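Local structure of sylvaticin (Pythium sylvaticum, 2POS) at residues 7-10 and 11-14; 41-44 and 45-48; 87-90 and 91-94. The protein is a secreted alpha-elicitin-like protein that, as in other elicitins, probably binds sterols in an apolar cavity. One frame throughout, in Å; residues are numbered along the deposited sequence.

Interaction 1 of 3, residues 7-10 and 11-14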
loop_
_atom_site.group_PDB
_atom_site.type_symbol
_atom_site.label_atom_id
_atom_site.label_comp_id
_atom_site.label_asym_id
_atom_site.label_seq_id
_atom_site.Cartn_x
_atom_site.Cartn_y
_atom_site.Cartn_z
ATOM N N CYS A 7 -4.702 3.199 -13.619
ATOM C CA CYS A 7 -4.608 4.546 -13.085
ATOM C C CYS A 7 -3.765 5.393 -14.019
ATOM O O CYS A 7 -2.795 4.906 -14.604
ATOM C CB CYS A 7 -3.918 4.556 -11.715
ATOM S SG CYS A 7 -4.571 3.422 -10.481
ATOM N N ALA A 8 -4.140 6.658 -14.140
ATOM C CA ALA A 8 -3.275 7.664 -14.750
ATOM C C ALA A 8 -1.999 7.764 -13.920
ATOM O O ALA A 8 -2.012 7.503 -12.713
ATOM C CB ALA A 8 -3.984 8.999 -14.793
ATOM N N PHE A 9 -0.893 8.142 -14.554
ATOM C CA PHE A 9 0.375 8.224 -13.831
ATOM C C PHE A 9 0.289 9.191 -12.649
ATOM O O PHE A 9 0.980 9.005 -11.643
ATOM C CB PHE A 9 1.535 8.607 -14.764
ATOM C CG PHE A 9 2.885 8.513 -14.112
ATOM C CD1 PHE A 9 3.545 7.295 -14.022
ATOM C CD2 PHE A 9 3.494 9.642 -13.572
ATOM C CE1 PHE A 9 4.789 7.202 -13.410
ATOM C CE2 PHE A 9 4.736 9.558 -12.955
ATOM C CZ PHE A 9 5.383 8.340 -12.873
ATOM N N THR A 10 -0.567 10.208 -12.771
ATOM C CA THR A 10 -0.762 11.211 -11.720
ATOM C C THR A 10 -1.166 10.594 -10.380
ATOM O O THR A 10 -0.958 11.188 -9.323
ATOM C CB THR A 10 -1.784 12.302 -12.135
ATOM O OG1 THR A 10 -2.993 11.690 -12.600
ATOM C CG2 THR A 10 -1.211 13.193 -13.235
ATOM N N GLU A 11 -1.728 9.387 -10.423
ATOM C CA GLU A 11 -2.060 8.666 -9.206
ATOM C C GLU A 11 -0.820 8.466 -8.331
ATOM O O GLU A 11 -0.925 8.522 -7.111
ATOM C CB GLU A 11 -2.722 7.329 -9.539
ATOM C CG GLU A 11 -3.281 6.560 -8.346
ATOM C CD GLU A 11 -4.586 7.120 -7.794
ATOM O OE1 GLU A 11 -5.207 8.006 -8.416
ATOM O OE2 GLU A 11 -5.001 6.649 -6.718
ATOM N N PHE A 12 0.347 8.238 -8.942
ATOM C CA PHE A 12 1.590 8.089 -8.173
ATOM C C PHE A 12 1.839 9.319 -7.316
ATOM O O PHE A 12 2.272 9.206 -6.166
ATOM C CB PHE A 12 2.817 7.886 -9.077
ATOM C CG PHE A 12 2.973 6.492 -9.611
ATOM C CD1 PHE A 12 2.634 6.203 -10.929
ATOM C CD2 PHE A 12 3.475 5.471 -8.807
ATOM C CE1 PHE A 12 2.788 4.916 -11.443
ATOM C CE2 PHE A 12 3.621 4.171 -9.311
ATOM C CZ PHE A 12 3.282 3.899 -10.626
ATOM N N PHE A 13 1.557 10.498 -7.866
ATOM C CA PHE A 13 1.871 11.740 -7.159
ATOM C C PHE A 13 1.082 11.893 -5.867
ATOM O O PHE A 13 1.528 12.569 -4.936
ATOM C CB PHE A 13 1.689 12.968 -8.058
ATOM C CG PHE A 13 2.549 12.953 -9.306
ATOM C CD1 PHE A 13 2.033 13.418 -10.514
ATOM C CD2 PHE A 13 3.867 12.501 -9.272
ATOM C CE1 PHE A 13 2.810 13.415 -11.668
ATOM C CE2 PHE A 13 4.653 12.505 -10.428
ATOM C CZ PHE A 13 4.114 12.969 -11.625
ATOM N N LYS A 14 -0.085 11.245 -5.796
ATOM C CA LYS A 14 -0.882 11.244 -4.567
ATOM C C LYS A 14 -0.136 10.642 -3.381
ATOM O O LYS A 14 -0.441 10.969 -2.234
ATOM C CB LYS A 14 -2.163 10.429 -4.748
ATOM C CG LYS A 14 -3.245 11.062 -5.576
ATOM C CD LYS A 14 -4.444 10.124 -5.514
ATOM C CE LYS A 14 -5.543 10.560 -6.432
ATOM N NZ LYS A 14 -6.643 9.555 -6.364
#
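C7 meets E11 where the chain enters the short helix 10-13 of this elicitin fold, and an aromatic cluster of F9, F12 and F13 forms on the same turn. C7 CB lies 3.7 Å from E11 CB, an apolar contact. The sulfur of C7 is bonded to C71, and this disulfide ties the helix entry to the region just before strand 73-75. A8 contributes its carbonyl. E11 N donates to A8 O at 3.0 Å, from above the carbonyl plane, and opens the turn. F9 carries the aromatic part of the contact. With CG anti to the backbone N (chi1 -172°), its ring reaches forward to F12 and F13. F12 CD1 sits over one face of the F9 ring, near its rim, 3.4 Å from F9 CD1. The two ring planes are tilted at 45°. F13 is met differently: the edge of F9 points at the face of F13 in an offset edge-to-face pair, planes at 83°, with F9 CE2 3.7 Å from F13 CZ. The backbone of F9 also takes part, because F12 N donates to F9 O at 2.9 Å. T10 O receives a weak bond from F13 N, in keeping with a loosely bonded helix. E11, bent at chi2, brings its carboxylate to K14 and N69. Its OE2 is bonded to the backbone N of N69, and K14 NZ also donates to N67 O. K14 NZ forms a salt bridge to E11 OE1 at 2.9 Å, on the syn side and somewhat out of the carboxylate plane.

Interaction 2 of 3, residues 41-44 and 45-48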
loop_
_atom_site.group_PDB
_atom_site.type_symbol
_atom_site.label_atom_id
_atom_site.label_comp_id
_atom_site.label_asym_id
_atom_site.label_seq_id
_atom_site.Cartn_x
_atom_site.Cartn_y
_atom_site.Cartn_z
ATOM N N TYR A 41 1.235 -6.440 -3.806
ATOM C CA TYR A 41 0.521 -6.860 -2.609
ATOM C C TYR A 41 1.471 -7.597 -1.687
ATOM O O TYR A 41 2.348 -8.320 -2.168
ATOM C CB TYR A 41 -0.672 -7.760 -2.951
ATOM C CG TYR A 41 -1.702 -7.080 -3.819
ATOM C CD1 TYR A 41 -1.799 -7.385 -5.169
ATOM C CD2 TYR A 41 -2.560 -6.119 -3.289
ATOM C CE1 TYR A 41 -2.739 -6.758 -5.974
ATOM C CE2 TYR A 41 -3.506 -5.481 -4.080
ATOM C CZ TYR A 41 -3.589 -5.808 -5.421
ATOM O OH TYR A 41 -4.520 -5.187 -6.213
ATOM N N PRO A 42 1.308 -7.414 -0.359
ATOM C CA PRO A 42 2.156 -8.148 0.582
ATOM C C PRO A 42 1.968 -9.647 0.396
ATOM O O PRO A 42 0.842 -10.105 0.164
ATOM C CB PRO A 42 1.606 -7.728 1.948
ATOM C CG PRO A 42 0.899 -6.435 1.712
ATOM C CD PRO A 42 0.356 -6.526 0.332
ATOM N N THR A 43 3.065 -10.394 0.481
ATOM C CA THR A 43 3.008 -11.854 0.550
ATOM C C THR A 43 2.429 -12.240 1.913
ATOM O O THR A 43 2.370 -11.404 2.817
ATOM C CB THR A 43 4.414 -12.475 0.395
ATOM O OG1 THR A 43 5.237 -12.079 1.501
ATOM C CG2 THR A 43 5.059 -12.038 -0.912
ATOM N N PRO A 44 1.969 -13.496 2.069
ATOM C CA PRO A 44 1.459 -13.907 3.379
ATOM C C PRO A 44 2.475 -13.714 4.514
ATOM O O PRO A 44 2.085 -13.308 5.609
ATOM C CB PRO A 44 1.134 -15.389 3.174
ATOM C CG PRO A 44 0.822 -15.479 1.694
ATOM C CD PRO A 44 1.832 -14.571 1.066
ATOM N N GLU A 45 3.757 -13.971 4.237
ATOM C CA GLU A 45 4.830 -13.781 5.217
ATOM C C GLU A 45 4.946 -12.313 5.610
ATOM O O GLU A 45 5.070 -11.991 6.790
ATOM C CB GLU A 45 6.176 -14.283 4.671
ATOM C CG GLU A 45 6.282 -15.807 4.550
ATOM C CD GLU A 45 5.654 -16.392 3.281
ATOM O OE1 GLU A 45 5.206 -15.636 2.395
ATOM O OE2 GLU A 45 5.617 -17.636 3.168
ATOM N N GLN A 46 4.903 -11.435 4.611
ATOM C CA GLN A 46 4.979 -9.992 4.842
ATOM C C GLN A 46 3.759 -9.493 5.582
ATOM O O GLN A 46 3.881 -8.697 6.517
ATOM C CB GLN A 46 5.142 -9.242 3.521
ATOM C CG GLN A 46 6.518 -9.421 2.897
ATOM C CD GLN A 46 6.557 -9.031 1.432
ATOM O OE1 GLN A 46 5.524 -8.764 0.817
ATOM N NE2 GLN A 46 7.756 -9.009 0.861
ATOM N N LEU A 47 2.587 -9.978 5.176
ATOM C CA LEU A 47 1.337 -9.594 5.824
ATOM C C LEU A 47 1.330 -9.948 7.316
ATOM O O LEU A 47 0.900 -9.147 8.150
ATOM C CB LEU A 47 0.137 -10.230 5.110
ATOM C CG LEU A 47 -1.248 -9.818 5.606
ATOM C CD1 LEU A 47 -1.458 -8.309 5.459
ATOM C CD2 LEU A 47 -2.326 -10.577 4.835
ATOM N N LYS A 48 1.800 -11.155 7.640
ATOM C CA LYS A 48 1.959 -11.609 9.022
ATOM C C LYS A 48 2.717 -10.571 9.840
ATOM O O LYS A 48 2.287 -10.178 10.927
ATOM C CB LYS A 48 2.733 -12.934 9.044
ATOM C CG LYS A 48 2.895 -13.581 10.421
ATOM C CD LYS A 48 1.865 -14.671 10.686
ATOM C CE LYS A 48 0.662 -14.132 11.454
ATOM N NZ LYS A 48 -0.315 -15.201 11.813
#
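T43 and Q46 grip each other in a capping box at the start of helix 44-51. T43 is the N-cap residue. Its OG1 accepts from Q46 N at 3.2 Å. The return bond runs from T43 N to Q46 OE1 at 3.0 Å and is nearly straight at 167°. T43 N approaches that amide oxygen from above the plane of the side-chain carbonyl. The torsions explain the fit. T43 OG1 stands between its own backbone N and carbonyl carbon (chi1 64°), which turns it to the first turn of the helix. Q46 CG lies beside its own backbone N and the chain is extended beyond it, which carries the amide back past the T43 hydroxyl. Q46 CG packs 3.3 Å from T43 OG1. The backbone continues the tight part: L47 N donates to T43 O at 2.8 Å, and K48 N donates to P44 O one residue later.

The inner flank is apolar. P42 CB faces L47 CB at 4.3 Å, a light touch. Both side chains also pack on helix 82-92, P42 against L85. W33 also lies against P42 and Q46.

The outer flank is looser. P44 and E45 are exposed, and the carboxylate oxygen E45 OE1 comes no closer to P44 than 3.8 Å, at CD. The end of the K48 side chain leads away from 41-44.

The chemistry is that of a reciprocal helix cap. Q46 N, which lies in the first turn of the helix, is satisfied by a hydroxyl, and T43 N by a side-chain amide. Such a box is characteristic of a helix N terminus and is consistent with a well-defined start at P44.

Interaction 3 of 3, residues 87-90 and 91-94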
loop_
_atom_site.group_PDB
_atom_site.type_symbol
_atom_site.label_atom_id
_atom_site.label_comp_id
_atom_site.label_asym_id
_atom_site.label_seq_id
_atom_site.Cartn_x
_atom_site.Cartn_y
_atom_site.Cartn_z
ATOM N N THR A 87 -8.081 -1.020 1.780
ATOM C CA THR A 87 -9.420 -1.294 2.293
ATOM C C THR A 87 -9.472 -2.699 2.888
ATOM O O THR A 87 -10.085 -2.914 3.938
ATOM C CB THR A 87 -10.481 -1.126 1.196
ATOM O OG1 THR A 87 -10.399 0.199 0.657
ATOM C CG2 THR A 87 -11.879 -1.340 1.755
ATOM N N GLU A 88 -8.799 -3.640 2.232
ATOM C CA GLU A 88 -8.817 -5.032 2.668
ATOM C C GLU A 88 -7.790 -5.369 3.746
ATOM O O GLU A 88 -7.851 -6.454 4.334
ATOM C CB GLU A 88 -8.659 -5.967 1.469
ATOM C CG GLU A 88 -9.867 -5.933 0.534
ATOM C CD GLU A 88 -9.853 -7.018 -0.519
ATOM O OE1 GLU A 88 -8.763 -7.548 -0.838
ATOM O OE2 GLU A 88 -10.952 -7.336 -1.033
ATOM N N PHE A 89 -6.859 -4.451 4.013
ATOM C CA PHE A 89 -5.756 -4.741 4.926
ATOM C C PHE A 89 -6.206 -5.183 6.323
ATOM O O PHE A 89 -5.847 -6.273 6.772
ATOM C CB PHE A 89 -4.770 -3.564 5.025
ATOM C CG PHE A 89 -3.695 -3.779 6.057
ATOM C CD1 PHE A 89 -2.644 -4.658 5.815
ATOM C CD2 PHE A 89 -3.767 -3.139 7.293
ATOM C CE1 PHE A 89 -1.663 -4.875 6.781
ATOM C CE2 PHE A 89 -2.794 -3.356 8.261
ATOM C CZ PHE A 89 -1.745 -4.227 8.001
ATOM N N GLU A 90 -6.984 -4.354 7.012
ATOM C CA GLU A 90 -7.343 -4.669 8.404
ATOM C C GLU A 90 -8.046 -6.033 8.545
ATOM O O GLU A 90 -7.609 -6.863 9.348
ATOM C CB GLU A 90 -8.172 -3.554 9.038
ATOM C CG GLU A 90 -7.381 -2.365 9.525
ATOM C CD GLU A 90 -8.202 -1.495 10.464
ATOM O OE1 GLU A 90 -8.714 -0.452 10.013
ATOM O OE2 GLU A 90 -8.366 -1.875 11.645
ATOM N N PRO A 91 -9.123 -6.281 7.762
ATOM C CA PRO A 91 -9.747 -7.610 7.848
ATOM C C PRO A 91 -8.826 -8.772 7.455
ATOM O O PRO A 91 -9.051 -9.897 7.896
ATOM C CB PRO A 91 -10.934 -7.532 6.873
ATOM C CG PRO A 91 -11.118 -6.103 6.567
ATOM C CD PRO A 91 -9.835 -5.391 6.828
ATOM N N SER A 92 -7.801 -8.508 6.644
ATOM C CA SER A 92 -6.893 -9.572 6.192
ATOM C C SER A 92 -6.011 -10.070 7.340
ATOM O O SER A 92 -5.410 -11.141 7.243
ATOM C CB SER A 92 -6.036 -9.119 5.006
ATOM O OG SER A 92 -4.923 -8.334 5.414
ATOM N N CYS A 93 -5.961 -9.301 8.425
ATOM C CA CYS A 93 -5.084 -9.609 9.558
ATOM C C CYS A 93 -5.638 -10.648 10.521
ATOM O O CYS A 93 -4.907 -11.177 11.363
ATOM C CB CYS A 93 -4.745 -8.336 10.325
ATOM S SG CYS A 93 -3.599 -7.278 9.447
ATOM N N PHE A 94 -6.929 -10.945 10.419
ATOM C CA PHE A 94 -7.538 -11.870 11.368
ATOM C C PHE A 94 -8.629 -12.692 10.714
ATOM O O PHE A 94 -8.745 -13.894 10.978
ATOM C CB PHE A 94 -8.064 -11.126 12.598
ATOM C CG PHE A 94 -9.186 -10.171 12.304
ATOM C CD1 PHE A 94 -8.921 -8.860 11.925
ATOM C CD2 PHE A 94 -10.516 -10.586 12.411
ATOM C CE1 PHE A 94 -9.967 -7.970 11.644
ATOM C CE2 PHE A 94 -11.564 -9.707 12.139
ATOM C CZ PHE A 94 -11.293 -8.400 11.751
ATOM O OXT PHE A 94 -9.399 -12.178 9.898
#
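S92 OG donates to F89 O in the last turn of helix 82-92, where the C-terminal helix of the elicitin fold is kinked at P91 and weakly bonded. The bond is short, 2.6 Å, and lies in the carbonyl plane on a lone pair. The side chain is set for it: S92 OG stands between its own backbone N and carbonyl carbon (chi1 80°), and folds back on the turn before. F89 O accepts a second, weak bond from S92 N at 3.0 Å. The same N also makes a weak bond to E88 O at 3.1 Å, so its single hydrogen is shared between two carbonyls. P91 has no N-H to give, and its CD instead packs 3.4 Å from E88 O. E90 O is taken by C93 N at 3.1 Å, with an N-H...O angle of 158°, the donor lying above the carbonyl plane. Farther back, T87 OG1 is bonded to K83 O, and E88 OE2 accepts from NE1 of W1. These side chains therefore have their polar partners outside the turn. The apolar side belongs to F89, which is buried. Its ring packs against M50 of helix 44-51 and I60 of helix 54-64, and makes an edge-to-face pair with F57. C93 is joined to C51 by a disulfide. Over one face of the F89 ring, toward its rim, C93 SG makes a sulfur-aromatic contact, 4.2 Å from the ring centroid and 3.9 Å from F89 CZ.

All three are local contacts in series along the chain, and none nests in or crosses another. Each closes a single turn and no long loop. Interaction 1 comes first, at the turn leading into helix 10-13. Interaction 2 follows where the loop after helix 22-31 becomes helix 44-51. Interaction 3 lies at the end of helix 82-92. Interaction 1 stands apart, its centre about 24 Å from the centre of each of the others and across the centre of the chain. Interactions 2 and 3 touch: L47 CD1 lies 3.5 Å from S92 OG. The C51-C93 disulfide joins the end of helix 44-51 to the residue just after helix 82-92, while C7-C71 anchors interaction 1 near the strand pair.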